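Local coordinates for protein S-adenosyl-L-methionine-dependent 2-deoxy-scyllo-inosamine dehydrogenase (Bacillus circulans, PDB 4M7S) that catalyses the S-adenosylmethionine-dependent radical two-electron oxidation of 2-deoxy-scyllo-inosamine to amino-dideoxy-scyllo-inosose in butirosin biosynthesis, using two [4Fe-4S] clusters, at residues 15-20 with 65-70; 57-62 with 73-78; 94-99 with 112-117. All blocks are in the same frame, centred on the assembly; numbering follows the deposited sequence. Where two conformers were deposited one is given.

From the N terminus, strand 7-10 leads into the cluster-binding loop 15-20, and 57-62 starts on the end of strand 56-58. Contact 1 closes when 65-70 returns to the first loop; contact 2 closes at 73-78, on the following helix. These two contacts cross, since their segments alternate along the chain, and they touch where Pro65 CB packs on Phe59 O at 3.4 Å. Contact 3 follows both in series, joining the loop after strand 86-91 to strand 111-116. It meets contact 1 through the salt bridge between Arg18 and Asp94. Contacts 2 and 3 do not touch, yet both reach the same sheet, and all three contain residues beside one cluster.

Contact 1: 15-20 with 65-70; sequences QCNRTC and PLLCKN. With SF4 (iron/sulfur cluster), chain C.
The cysteine loop that carries the radical SAM cluster packs here on the loop that follows the next strand, and the whole meeting depends on Leu67. Its chi2 of -178° carries CD1 outward in line with the chain, so that this one methyl does the touching. CD1 lies 3.8 Å from Asn17 N and 4.0 Å from Gln15 O, resting on the backbone on either side of Cys16; on the side chain of Asn17 it meets CB at 4.2 Å. No hydrogen bond crosses between 15-20 and 65-70, so the contact is purely van der Waals and lies near the surface.

Cys16 and Cys20 are the first two cysteines of the CX3CX2C motif, which Cys23 completes. The direction of the Cys16 side chain, CB leaving away from 65-70 with chi1 177°, sends SG to the cluster, where it binds iron FE1 at 2.4 Å; Cys20 SG binds FE2. The ligating sulfur of Cys16 also accepts a nearly straight bond from Arg18 N, at 3.3 Å with an N-H...S angle of 171°, which may temper its negative charge. Both ends of the Asn17 amide are held from outside: OD1 accepts from Asn92 ND2, and ND2 donates to Asp94 OD2. In 65-70, the 3-10 turn is closed by Cys68 N bonding to Pro65 O at 2.9 Å.

Contact 2: 57-62 with 73-78; sequences ISFHFY and LFVGMT. With SF4 (iron/sulfur cluster), chain C.
Val75 O is gripped twice by Thr78, one helical turn further on. The stronger bond comes from the hydroxyl: Thr78 OG1 donates to Val75 O at 2.7 Å, in the carbonyl plane and on a lone pair, with a C=O...O angle of 142°. The second, from Thr78 N to Val75 O at 3.1 Å, is weak. With chi1 at 73° the hydroxyl sits between backbone N and carbonyl carbon, where it can fold back on the helix; the same torsion turns the methyl CG2 outward to Phe59.

The two side chains approach from opposite directions. Thr78 CG2 meets the far end of the aromatic ring at its edge and in its plane, 3.8 Å from Phe59 CZ and 4.0 Å from Phe59 CE1. Val75 adds a second, looser apolar touch, its CG2 lying obliquely to the ring at 4.3 Å from Phe59 CZ. All three touching residues are buried, and no hydrogen bond crosses between the segments. Tyr41 of helix 38-50 and Ile89 of strand 86-91 also pack on Phe59.

At the other end of 57-62, Tyr62 O comes within 3.7 Å of cluster sulfur S2 and takes a hydrogen bond from Asn25 ND2. Phe59, just past strand 56-58, packs against Val75 and Thr78 of helix 71-81 as in a beta-alpha-beta crossover, here between strands 56-58 and 86-91 of the radical SAM partial TIM barrel.

Contact 3: 94-99 with 112-117; sequences DFLTEK and FIVTQH. With SF4 (iron/sulfur cluster), chain C.
Leu96 forks over strand 111-116, one methyl for each of two residues that point the same way from it. Its branch CD2 touches Val114 CG2 at 3.7 Å, while CD1 reaches Phe112 CE2 at 4.2 Å. Both pairs cross obliquely, and the leucine methyl stands neither squarely over the phenyl ring nor at its edge. The fork follows from the torsions: chi1 of -167° extends CG away from backbone N, and chi2 of 55° spreads the two methyls toward different partners. The residue between these partners, Ile113, has its CB directed away, as strand alternation requires.

Leu96 is presented by an inverse gamma turn, whose weak closing bond runs from Thr97 N to Phe95 O at 3.1 Å. Directly after it, Thr97 takes the N-cap position, with OG1 accepting from Arg100 N. The turn lies in the loop between strand 86-91 and helix 98-107, within a beta-alpha-beta unit that ends in strand 111-116, and Leu101 of that helix packs on both Leu96 and Phe112.

Farther along, one water bridges the segments, donating to Asp94 OD1 at 2.9 Å and to Gln116 OE1 at 3.0 Å, though Gln116 is poorly ordered. A second accepts from His117 N at 2.8 Å and lies at a longer distance from Asp94 OD1, where its donation is uncertain. The other carboxylate oxygen, Asp94 OD2, is taken up by Arg18 and Asn17 of the cysteine loop. His117, also poorly ordered, lays one ring face toward the cluster: iron FE4 stands 3.6 Å above the ring plane of His117, displaced from the ring centre, and His117 CD2 lies 3.5 Å from sulfur S3. Tyr22 OH is hydrogen-bonded to His117 ND1.

Contact 1: 15-20 with 65-70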
loop_
_atom_site.group_PDB
_atom_site.type_symbol
_atom_site.label_atom_id
_atom_site.label_comp_id
_atom_site.label_asym_id
_atom_site.label_seq_id
_atom_site.Cartn_x
_atom_site.Cartn_y
_atom_site.Cartn_z
ATOM N N GLN A 15 9.268 -7.890 -6.795
ATOM C CA GLN A 15 10.465 -7.434 -7.500
ATOM C C GLN A 15 10.220 -6.073 -8.134
ATOM O O GLN A 15 9.113 -5.767 -8.571
ATOM C CB GLN A 15 10.935 -8.437 -8.576
ATOM C CG GLN A 15 12.274 -8.036 -9.247
ATOM C CD GLN A 15 12.813 -9.049 -10.262
ATOM O OE1 GLN A 15 12.065 -9.605 -11.071
ATOM N NE2 GLN A 15 14.124 -9.278 -10.226
ATOM N N CYS A 16 11.263 -5.258 -8.164
ATOM C CA CYS A 16 11.270 -4.061 -8.986
ATOM C C CYS A 16 12.451 -4.111 -9.945
ATOM O O CYS A 16 13.490 -4.689 -9.620
ATOM C CB CYS A 16 11.385 -2.813 -8.123
ATOM S SG CYS A 16 11.491 -1.361 -9.156
ATOM N N ASN A 17 12.303 -3.500 -11.118
ATOM C CA ASN A 17 13.363 -3.543 -12.125
ATOM C C ASN A 17 14.503 -2.577 -11.815
ATOM O O ASN A 17 15.590 -2.677 -12.388
ATOM C CB ASN A 17 12.809 -3.269 -13.526
ATOM C CG ASN A 17 12.136 -1.917 -13.632
ATOM O OD1 ASN A 17 11.102 -1.671 -13.004
ATOM N ND2 ASN A 17 12.719 -1.027 -14.436
ATOM N N ARG A 18 14.256 -1.641 -10.907
ATOM C CA ARG A 18 15.290 -0.674 -10.560
ATOM C C ARG A 18 16.029 -1.050 -9.279
ATOM O O ARG A 18 15.629 -1.968 -8.556
ATOM C CB ARG A 18 14.718 0.747 -10.491
ATOM C CG ARG A 18 14.479 1.337 -11.873
ATOM C CD ARG A 18 14.044 2.783 -11.846
ATOM N NE ARG A 18 13.689 3.245 -13.186
ATOM C CZ ARG A 18 14.554 3.739 -14.067
ATOM N NH1 ARG A 18 15.841 3.854 -13.757
ATOM N NH2 ARG A 18 14.133 4.124 -15.265
ATOM N N THR A 19 17.110 -0.330 -9.010
ATOM C CA THR A 19 18.029 -0.690 -7.945
ATOM C C THR A 19 18.313 0.502 -7.045
ATOM O O THR A 19 19.403 0.612 -6.498
ATOM C CB THR A 19 19.360 -1.170 -8.543
ATOM O OG1 THR A 19 19.875 -0.151 -9.411
ATOM C CG2 THR A 19 19.159 -2.459 -9.346
ATOM N N CYS A 20 17.325 1.383 -6.888
ATOM C CA CYS A 20 17.524 2.654 -6.184
ATOM C C CYS A 20 18.153 2.462 -4.805
ATOM O O CYS A 20 17.606 1.764 -3.944
ATOM C CB CYS A 20 16.202 3.411 -6.070
ATOM S SG CYS A 20 15.361 3.629 -7.661
ATOM N N PRO A 65 4.468 -2.782 -10.000
ATOM C CA PRO A 65 3.263 -3.554 -10.333
ATOM C C PRO A 65 3.183 -3.957 -11.810
ATOM O O PRO A 65 2.626 -5.010 -12.106
ATOM C CB PRO A 65 2.105 -2.613 -9.950
ATOM C CG PRO A 65 2.708 -1.226 -9.963
ATOM C CD PRO A 65 4.162 -1.408 -9.557
ATOM N N LEU A 66 3.726 -3.156 -12.720
ATOM C CA LEU A 66 3.686 -3.517 -14.146
ATOM C C LEU A 66 4.545 -4.738 -14.490
ATOM O O LEU A 66 4.540 -5.210 -15.630
ATOM C CB LEU A 66 4.071 -2.337 -15.044
ATOM C CG LEU A 66 3.193 -1.082 -15.022
ATOM C CD1 LEU A 66 3.221 -0.403 -16.379
ATOM C CD2 LEU A 66 1.770 -1.384 -14.632
ATOM N N LEU A 67 5.292 -5.237 -13.508
ATOM C CA LEU A 67 6.069 -6.458 -13.685
ATOM C C LEU A 67 5.226 -7.684 -13.344
ATOM O O LEU A 67 5.601 -8.808 -13.644
ATOM C CB LEU A 67 7.326 -6.439 -12.813
ATOM C CG LEU A 67 8.593 -5.847 -13.433
ATOM C CD1 LEU A 67 9.786 -5.941 -12.478
ATOM C CD2 LEU A 67 8.895 -6.585 -14.720
ATOM N N CYS A 68 4.087 -7.461 -12.701
ATOM C CA CYS A 68 3.228 -8.557 -12.285
ATOM C C CYS A 68 2.602 -9.184 -13.521
ATOM O O CYS A 68 1.917 -8.498 -14.288
ATOM C CB CYS A 68 2.126 -8.028 -11.362
ATOM S SG CYS A 68 0.971 -9.293 -10.808
ATOM N N LYS A 69 2.815 -10.479 -13.722
ATOM C CA LYS A 69 2.318 -11.114 -14.940
ATOM C C LYS A 69 0.797 -11.265 -14.928
ATOM O O LYS A 69 0.184 -11.429 -15.976
ATOM C CB LYS A 69 3.021 -12.448 -15.209
ATOM C CG LYS A 69 2.655 -13.617 -14.308
ATOM C CD LYS A 69 3.650 -14.766 -14.543
ATOM C CE LYS A 69 3.111 -16.126 -14.102
ATOM N NZ LYS A 69 3.143 -16.361 -12.625
ATOM N N ASN A 70 0.200 -11.168 -13.739
ATOM C CA ASN A 70 -1.248 -11.305 -13.575
ATOM C C ASN A 70 -1.927 -9.969 -13.348
ATOM O O ASN A 70 -3.075 -9.934 -12.915
ATOM C CB ASN A 70 -1.580 -12.199 -12.375
ATOM C CG ASN A 70 -1.354 -13.657 -12.654
ATOM O OD1 ASN A 70 -1.810 -14.186 -13.666
ATOM N ND2 ASN A 70 -0.645 -14.329 -11.751
HETATM FE FE1 SF4 C . 11.883 0.308 -7.464
HETATM FE FE2 SF4 C . 13.412 2.453 -7.081
HETATM FE FE3 SF4 C . 12.409 1.183 -4.975
HETATM FE FE4 SF4 C . 10.726 2.575 -6.583
HETATM S S1 SF4 C . 12.386 3.454 -5.263
HETATM S S2 SF4 C . 10.360 0.472 -5.755
HETATM S S3 SF4 C . 11.728 2.275 -8.638
HETATM S S4 SF4 C . 13.965 0.320 -6.452
#

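Contact 2: 57-62 with 73-78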
loop_
_atom_site.group_PDB
_atom_site.type_symbol
_atom_site.label_atom_id
_atom_site.label_comp_id
_atom_site.label_asym_id
_atom_site.label_seq_id
_atom_site.Cartn_x
_atom_site.Cartn_y
_atom_site.Cartn_z
ATOM N N ILE A 57 -7.398 1.362 -3.584
ATOM C CA ILE A 57 -6.562 0.171 -3.611
ATOM C C ILE A 57 -5.363 0.402 -4.536
ATOM O O ILE A 57 -5.529 0.807 -5.689
ATOM C CB ILE A 57 -7.369 -1.108 -4.005
ATOM C CG1 ILE A 57 -6.452 -2.330 -4.108
ATOM C CG2 ILE A 57 -8.141 -0.898 -5.315
ATOM C CD1 ILE A 57 -7.210 -3.660 -4.071
ATOM N N SER A 58 -4.154 0.194 -4.015
ATOM C CA SER A 58 -2.945 0.233 -4.847
ATOM C C SER A 58 -2.233 -1.129 -4.898
ATOM O O SER A 58 -2.489 -2.000 -4.058
ATOM C CB SER A 58 -1.990 1.352 -4.417
ATOM O OG SER A 58 -1.922 1.480 -3.019
ATOM N N PHE A 59 -1.349 -1.302 -5.884
ATOM C CA PHE A 59 -0.784 -2.616 -6.207
ATOM C C PHE A 59 0.734 -2.682 -6.088
ATOM O O PHE A 59 1.390 -3.503 -6.754
ATOM C CB PHE A 59 -1.190 -3.009 -7.624
ATOM C CG PHE A 59 -2.666 -2.978 -7.843
ATOM C CD1 PHE A 59 -3.444 -4.101 -7.578
ATOM C CD2 PHE A 59 -3.289 -1.821 -8.285
ATOM C CE1 PHE A 59 -4.810 -4.079 -7.774
ATOM C CE2 PHE A 59 -4.669 -1.784 -8.469
ATOM C CZ PHE A 59 -5.426 -2.918 -8.220
ATOM N N HIS A 60 1.286 -1.839 -5.200
ATOM C CA HIS A 60 2.737 -1.559 -5.076
ATOM C C HIS A 60 3.186 -1.449 -3.604
ATOM O O HIS A 60 2.751 -0.531 -2.904
ATOM C CB HIS A 60 3.023 -0.217 -5.772
ATOM C CG HIS A 60 4.462 0.218 -5.752
ATOM N ND1 HIS A 60 5.103 0.696 -6.875
ATOM C CD2 HIS A 60 5.369 0.291 -4.747
ATOM C CE1 HIS A 60 6.348 1.019 -6.571
ATOM N NE2 HIS A 60 6.536 0.784 -5.288
ATOM N N PHE A 61 4.069 -2.333 -3.130
ATOM C CA PHE A 61 4.560 -2.189 -1.760
ATOM C C PHE A 61 5.963 -1.648 -1.961
ATOM O O PHE A 61 6.211 -0.448 -1.780
ATOM C CB PHE A 61 4.557 -3.518 -0.997
ATOM C CG PHE A 61 5.032 -3.409 0.420
ATOM C CD1 PHE A 61 4.832 -2.236 1.148
ATOM C CD2 PHE A 61 5.696 -4.468 1.026
ATOM C CE1 PHE A 61 5.282 -2.117 2.449
ATOM C CE2 PHE A 61 6.154 -4.364 2.339
ATOM C CZ PHE A 61 5.950 -3.177 3.053
ATOM N N TYR A 62 6.878 -2.517 -2.372
ATOM C CA TYR A 62 8.213 -2.059 -2.767
ATOM C C TYR A 62 8.640 -2.717 -4.072
ATOM O O TYR A 62 9.836 -2.888 -4.351
ATOM C CB TYR A 62 9.232 -2.317 -1.670
ATOM C CG TYR A 62 9.193 -1.298 -0.555
ATOM C CD1 TYR A 62 9.913 -0.112 -0.646
ATOM C CD2 TYR A 62 8.431 -1.520 0.583
ATOM C CE1 TYR A 62 9.882 0.824 0.376
ATOM C CE2 TYR A 62 8.388 -0.590 1.609
ATOM C CZ TYR A 62 9.111 0.578 1.498
ATOM O OH TYR A 62 9.066 1.491 2.522
ATOM N N LEU A 73 -5.500 -9.351 -14.896
ATOM C CA LEU A 73 -6.424 -10.212 -14.168
ATOM C C LEU A 73 -6.782 -9.586 -12.825
ATOM O O LEU A 73 -7.962 -9.470 -12.471
ATOM C CB LEU A 73 -5.742 -11.563 -13.930
ATOM C CG LEU A 73 -6.464 -12.866 -13.565
ATOM C CD1 LEU A 73 -5.957 -13.381 -12.247
ATOM C CD2 LEU A 73 -7.986 -12.758 -13.589
ATOM N N PHE A 74 -5.752 -9.193 -12.075
ATOM C CA PHE A 74 -5.939 -8.606 -10.751
ATOM C C PHE A 74 -6.727 -7.302 -10.804
ATOM O O PHE A 74 -7.587 -7.058 -9.961
ATOM C CB PHE A 74 -4.592 -8.376 -10.050
ATOM C CG PHE A 74 -3.884 -9.650 -9.666
ATOM C CD1 PHE A 74 -4.557 -10.855 -9.653
ATOM C CD2 PHE A 74 -2.542 -9.632 -9.309
ATOM C CE1 PHE A 74 -3.911 -12.026 -9.295
ATOM C CE2 PHE A 74 -1.890 -10.797 -8.952
ATOM C CZ PHE A 74 -2.574 -11.994 -8.944
ATOM N N VAL A 75 -6.425 -6.458 -11.783
ATOM C CA VAL A 75 -7.166 -5.207 -11.938
ATOM C C VAL A 75 -8.624 -5.464 -12.348
ATOM O O VAL A 75 -9.549 -4.838 -11.820
ATOM C CB VAL A 75 -6.474 -4.282 -12.962
ATOM C CG1 VAL A 75 -7.330 -3.063 -13.236
ATOM C CG2 VAL A 75 -5.098 -3.870 -12.448
ATOM N N GLY A 76 -8.827 -6.388 -13.285
ATOM C CA GLY A 76 -10.165 -6.758 -13.713
ATOM C C GLY A 76 -10.998 -7.304 -12.561
ATOM O O GLY A 76 -12.202 -7.040 -12.466
HETATM N N MSE A 77 -10.358 -8.065 -11.679
HETATM C CA MSE A 77 -11.052 -8.613 -10.510
HETATM C C MSE A 77 -11.497 -7.535 -9.518
HETATM O O MSE A 77 -12.513 -7.697 -8.836
HETATM C CB MSE A 77 -10.183 -9.655 -9.796
HETATM C CG MSE A 77 -9.983 -10.941 -10.581
HETATM SE SE MSE A 77 -8.763 -12.202 -9.693
HETATM C CE MSE A 77 -9.904 -12.698 -8.197
ATOM N N THR A 78 -10.757 -6.433 -9.429
ATOM C CA THR A 78 -11.156 -5.381 -8.499
ATOM C C THR A 78 -12.477 -4.794 -8.932
ATOM O O THR A 78 -13.345 -4.515 -8.105
ATOM C CB THR A 78 -10.126 -4.243 -8.378
ATOM O OG1 THR A 78 -10.163 -3.445 -9.567
ATOM C CG2 THR A 78 -8.750 -4.800 -8.163
HETATM FE FE1 SF4 C . 11.883 0.308 -7.464
HETATM FE FE2 SF4 C . 13.412 2.453 -7.081
HETATM FE FE3 SF4 C . 12.409 1.183 -4.975
HETATM FE FE4 SF4 C . 10.726 2.575 -6.583
HETATM S S1 SF4 C . 12.386 3.454 -5.263
HETATM S S2 SF4 C . 10.360 0.472 -5.755
HETATM S S3 SF4 C . 11.728 2.275 -8.638
HETATM S S4 SF4 C . 13.965 0.320 -6.452
#

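Contact 3: 94-99 with 112-117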
loop_
_atom_site.group_PDB
_atom_site.type_symbol
_atom_site.label_atom_id
_atom_site.label_comp_id
_atom_site.label_asym_id
_atom_site.label_seq_id
_atom_site.Cartn_x
_atom_site.Cartn_y
_atom_site.Cartn_z
ATOM N N ASP A 94 8.725 2.497 -16.338
ATOM C CA ASP A 94 9.578 1.858 -17.346
ATOM C C ASP A 94 8.840 0.832 -18.216
ATOM O O ASP A 94 9.294 0.488 -19.308
ATOM C CB ASP A 94 10.783 1.193 -16.685
ATOM C CG ASP A 94 11.629 2.175 -15.898
ATOM O OD1 ASP A 94 11.604 3.380 -16.229
ATOM O OD2 ASP A 94 12.317 1.738 -14.952
ATOM N N PHE A 95 7.720 0.330 -17.708
ATOM C CA PHE A 95 6.903 -0.639 -18.433
ATOM C C PHE A 95 5.583 -0.054 -18.933
ATOM O O PHE A 95 4.799 -0.749 -19.578
ATOM C CB PHE A 95 6.622 -1.862 -17.553
ATOM C CG PHE A 95 7.818 -2.746 -17.351
ATOM C CD1 PHE A 95 8.077 -3.785 -18.227
ATOM C CD2 PHE A 95 8.684 -2.533 -16.290
ATOM C CE1 PHE A 95 9.187 -4.606 -18.052
ATOM C CE2 PHE A 95 9.798 -3.341 -16.107
ATOM C CZ PHE A 95 10.051 -4.382 -16.994
ATOM N N LEU A 96 5.343 1.222 -18.644
ATOM C CA LEU A 96 4.075 1.864 -18.990
ATOM C C LEU A 96 4.032 2.390 -20.426
ATOM O O LEU A 96 4.224 3.580 -20.665
ATOM C CB LEU A 96 3.760 3.001 -18.011
ATOM C CG LEU A 96 2.334 3.556 -18.070
ATOM C CD1 LEU A 96 1.320 2.440 -17.896
ATOM C CD2 LEU A 96 2.134 4.627 -17.007
ATOM N N THR A 97 3.770 1.501 -21.379
ATOM C CA THR A 97 3.552 1.916 -22.757
ATOM C C THR A 97 2.173 2.541 -22.841
ATOM O O THR A 97 1.396 2.472 -21.883
ATOM C CB THR A 97 3.601 0.719 -23.718
ATOM O OG1 THR A 97 2.631 -0.256 -23.318
ATOM C CG2 THR A 97 4.993 0.085 -23.726
ATOM N N GLU A 98 1.856 3.143 -23.978
ATOM C CA GLU A 98 0.525 3.694 -24.175
ATOM C C GLU A 98 -0.526 2.579 -24.174
ATOM O O GLU A 98 -1.642 2.746 -23.664
ATOM C CB GLU A 98 0.471 4.483 -25.484
ATOM C CG GLU A 98 -0.879 5.100 -25.763
ATOM C CD GLU A 98 -1.251 6.182 -24.768
ATOM O OE1 GLU A 98 -2.463 6.459 -24.617
ATOM O OE2 GLU A 98 -0.335 6.760 -24.145
ATOM N N LYS A 99 -0.154 1.434 -24.742
ATOM C CA LYS A 99 -1.029 0.264 -24.768
ATOM C C LYS A 99 -1.368 -0.274 -23.375
ATOM O O LYS A 99 -2.540 -0.539 -23.080
ATOM C CB LYS A 99 -0.390 -0.829 -25.622
ATOM C CG LYS A 99 -1.237 -2.061 -25.817
ATOM C CD LYS A 99 -0.642 -2.901 -26.948
ATOM C CE LYS A 99 -0.741 -4.382 -26.657
ATOM N NZ LYS A 99 -2.097 -4.911 -26.924
ATOM N N PHE A 112 -2.781 6.779 -12.562
ATOM C CA PHE A 112 -1.396 6.334 -12.623
ATOM C C PHE A 112 -0.497 7.415 -12.026
ATOM O O PHE A 112 -0.526 8.572 -12.456
ATOM C CB PHE A 112 -0.975 6.077 -14.074
ATOM C CG PHE A 112 -1.784 5.005 -14.771
ATOM C CD1 PHE A 112 -2.975 5.319 -15.411
ATOM C CD2 PHE A 112 -1.336 3.688 -14.803
ATOM C CE1 PHE A 112 -3.717 4.329 -16.071
ATOM C CE2 PHE A 112 -2.071 2.689 -15.461
ATOM C CZ PHE A 112 -3.260 3.014 -16.095
ATOM N N ILE A 113 0.284 7.035 -11.021
ATOM C CA ILE A 113 1.268 7.930 -10.436
ATOM C C ILE A 113 2.603 7.428 -10.935
ATOM O O ILE A 113 3.079 6.392 -10.475
ATOM C CB ILE A 113 1.295 7.849 -8.900
ATOM C CG1 ILE A 113 -0.119 7.867 -8.313
ATOM C CG2 ILE A 113 2.181 8.952 -8.318
ATOM C CD1 ILE A 113 -0.873 9.125 -8.581
ATOM N N VAL A 114 3.203 8.140 -11.881
ATOM C CA VAL A 114 4.468 7.685 -12.443
ATOM C C VAL A 114 5.633 8.423 -11.797
ATOM O O VAL A 114 5.632 9.653 -11.726
ATOM C CB VAL A 114 4.530 7.886 -13.972
ATOM C CG1 VAL A 114 5.854 7.375 -14.513
ATOM C CG2 VAL A 114 3.370 7.180 -14.652
ATOM N N THR A 115 6.622 7.669 -11.329
ATOM C CA THR A 115 7.824 8.263 -10.762
ATOM C C THR A 115 9.069 7.836 -11.535
ATOM O O THR A 115 9.484 6.680 -11.465
ATOM C CB THR A 115 7.998 7.877 -9.279
ATOM O OG1 THR A 115 6.727 7.914 -8.621
ATOM C CG2 THR A 115 8.948 8.843 -8.580
ATOM N N GLN A 116 9.656 8.766 -12.281
ATOM C CA GLN A 116 10.958 8.526 -12.891
ATOM C C GLN A 116 11.974 8.342 -11.765
ATOM O O GLN A 116 12.174 9.252 -10.958
ATOM C CB GLN A 116 11.360 9.705 -13.775
ATOM C CG GLN A 116 12.783 9.620 -14.307
ATOM C CD GLN A 116 12.979 8.440 -15.235
ATOM O OE1 GLN A 116 12.082 8.091 -16.006
ATOM N NE2 GLN A 116 14.150 7.811 -15.161
ATOM N N HIS A 117 12.606 7.171 -11.695
ATOM C CA HIS A 117 13.502 6.870 -10.574
ATOM C C HIS A 117 14.980 6.785 -10.940
ATOM O O HIS A 117 15.364 7.044 -12.082
ATOM C CB HIS A 117 13.057 5.604 -9.837
ATOM C CG HIS A 117 12.020 5.853 -8.788
ATOM N ND1 HIS A 117 12.311 6.458 -7.585
ATOM C CD2 HIS A 117 10.692 5.583 -8.764
ATOM C CE1 HIS A 117 11.207 6.551 -6.864
ATOM N NE2 HIS A 117 10.212 6.028 -7.554
HETATM FE FE1 SF4 C . 11.883 0.308 -7.464
HETATM FE FE2 SF4 C . 13.412 2.453 -7.081
HETATM FE FE3 SF4 C . 12.409 1.183 -4.975
HETATM FE FE4 SF4 C . 10.726 2.575 -6.583
HETATM S S1 SF4 C . 12.386 3.454 -5.263
HETATM S S2 SF4 C . 10.360 0.472 -5.755
HETATM S S3 SF4 C . 11.728 2.275 -8.638
HETATM S S4 SF4 C . 13.965 0.320 -6.452
HETATM O O HOH W 1 10.522 5.835 -17.306
HETATM O O HOH W 2 11.690 5.255 -13.516
#